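Long-range contact in phenolic acid decarboxylase (Sedimentibacter hydroxybenzoicus, PDB 7AE5), which catalyses the reversible, non-oxidative decarboxylation of 4-hydroxybenzoate and 3,4-dihydroxybenzoate, using prenylated FMN and manganese: residues 385-390 / 441-446. Sequence-based numbering, arbitrary orientation.
Sequences VIVVDE and DATTPV. With RB (rubidium ion), chain Q.
Asp-441 pairs with Val-387 in a parallel beta bridge. It lies on strand 434-441, which runs beside strand 384-388 in the mixed sheet of the C-terminal domain. Its OD1 accepts from Thr-443 N at 3.2 Å, from above the carboxylate plane, forming an Asx turn. Its backbone O binds the rubidium ion. Ala-442 turns its methyl toward strand 384-388, where CB lies 4.1 Å from both Ile-386 CG2 and Val-388 CG1. Leu-404 of helix 397-407 packs on the same methyl. Thr-443 holds CG2 anti to its carbonyl carbon, and this methyl lies 3.3 Å from Val-387 O and 3.8 Å from Val-387 CG1. Thr-443 O also binds rubidium; Arg-407 O, Asp-413 OD1 and a water are further ligands. Thr-444 meets the Asp-389 carboxylate with two donors. Its OG1 reaches Asp-389 OD2 at 2.9 Å on the syn side, 29° out of plane. Its N gives a 3.2 Å bond to the syn lone pair of the same OD2. One water links Asp-389 N and OD2 to Ala-442 O; another joins Asp-389 OD1 to Thr-444 O. An alanine in place of Asp-389 would probably leave both Thr-444 N and OG1 without their carboxylate acceptor and the loop less firmly tied to segment 385-390. The chemistry thus changes from backbone pairing and methyl contacts beside strand 384-388 to a buried carboxylate held by threonine and water.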
# COMPACT_ATOMS: atom_id res chain seq x y z
N VAL C 385 -17.14 -1.10 6.89
CA VAL C 385 -17.49 -0.69 8.24
C VAL C 385 -17.11 0.78 8.40
O VAL C 385 -15.93 1.13 8.34
CB VAL C 385 -16.79 -1.55 9.30
CG1 VAL C 385 -17.20 -1.12 10.70
CG2 VAL C 385 -17.10 -3.02 9.07
N ILE C 386 -18.11 1.63 8.62
CA ILE C 386 -17.93 3.06 8.84
C ILE C 386 -18.26 3.36 10.29
O ILE C 386 -19.33 2.96 10.78
CB ILE C 386 -18.80 3.89 7.89
CG1 ILE C 386 -18.56 3.48 6.44
CG2 ILE C 386 -18.53 5.38 8.09
CD1 ILE C 386 -19.63 3.96 5.49
N VAL C 387 -17.36 4.05 10.98
CA VAL C 387 -17.56 4.44 12.37
C VAL C 387 -17.69 5.96 12.43
O VAL C 387 -16.84 6.68 11.91
CB VAL C 387 -16.41 3.96 13.27
CG1 VAL C 387 -16.75 4.20 14.73
CG2 VAL C 387 -16.13 2.48 13.02
N VAL C 388 -18.76 6.43 13.07
CA VAL C 388 -19.04 7.85 13.20
C VAL C 388 -19.18 8.19 14.68
O VAL C 388 -19.26 7.31 15.54
CB VAL C 388 -20.31 8.27 12.42
CG1 VAL C 388 -20.16 7.94 10.94
CG2 VAL C 388 -21.53 7.57 13.01
N ASP C 389 -19.20 9.49 14.97
CA ASP C 389 -19.24 9.95 16.35
C ASP C 389 -20.62 9.72 16.96
O ASP C 389 -21.59 9.34 16.29
CB ASP C 389 -18.86 11.43 16.44
CG ASP C 389 -17.40 11.67 16.14
OD1 ASP C 389 -16.55 11.02 16.78
OD2 ASP C 389 -17.10 12.53 15.28
N GLU C 390 -20.71 9.99 18.26
CA GLU C 390 -21.91 9.67 19.03
C GLU C 390 -23.10 10.51 18.61
O GLU C 390 -24.25 10.05 18.69
CB GLU C 390 -21.63 9.83 20.52
CG GLU C 390 -21.38 11.27 20.96
CD GLU C 390 -19.92 11.67 20.89
OE1 GLU C 390 -19.13 10.94 20.25
OE2 GLU C 390 -19.56 12.71 21.48
N ASP C 441 -12.68 5.21 9.45
CA ASP C 441 -12.79 5.90 10.74
C ASP C 441 -13.21 7.35 10.49
O ASP C 441 -12.39 8.28 10.47
CB ASP C 441 -11.47 5.80 11.51
CG ASP C 441 -11.47 6.64 12.78
OD1 ASP C 441 -12.57 6.92 13.30
OD2 ASP C 441 -10.38 6.99 13.26
N ALA C 442 -14.52 7.54 10.33
CA ALA C 442 -15.13 8.85 10.15
C ALA C 442 -15.37 9.58 11.47
O ALA C 442 -16.32 10.36 11.57
CB ALA C 442 -16.44 8.72 9.37
N THR C 443 -14.54 9.33 12.48
CA THR C 443 -14.70 10.00 13.76
C THR C 443 -13.66 11.11 13.93
O THR C 443 -12.61 11.14 13.27
CB THR C 443 -14.59 9.01 14.92
OG1 THR C 443 -13.24 8.53 15.03
CG2 THR C 443 -15.53 7.84 14.72
N THR C 444 -14.01 12.03 14.83
CA THR C 444 -13.16 13.15 15.21
C THR C 444 -12.02 12.65 16.10
O THR C 444 -12.28 11.91 17.06
CB THR C 444 -13.98 14.20 15.96
OG1 THR C 444 -15.12 14.58 15.18
CG2 THR C 444 -13.14 15.42 16.28
N PRO C 445 -10.78 13.03 15.83
CA PRO C 445 -9.67 12.58 16.68
C PRO C 445 -9.83 13.05 18.12
O PRO C 445 -10.24 14.18 18.38
CB PRO C 445 -8.44 13.22 16.02
CG PRO C 445 -8.85 13.48 14.60
CD PRO C 445 -10.31 13.80 14.66
N VAL C 446 -9.52 12.16 19.04
CA VAL C 446 -9.44 12.50 20.46
C VAL C 446 -8.03 12.15 20.93
O VAL C 446 -7.34 11.33 20.30
CB VAL C 446 -10.52 11.77 21.29
CG1 VAL C 446 -11.89 11.92 20.65
CG2 VAL C 446 -10.17 10.31 21.47
RB RB Q . -11.20 10.15 11.52
O HOH W 1 -18.52 11.45 13.03
O HOH W 2 -14.56 11.79 18.74
O HOH W 3 -9.94 9.50 13.52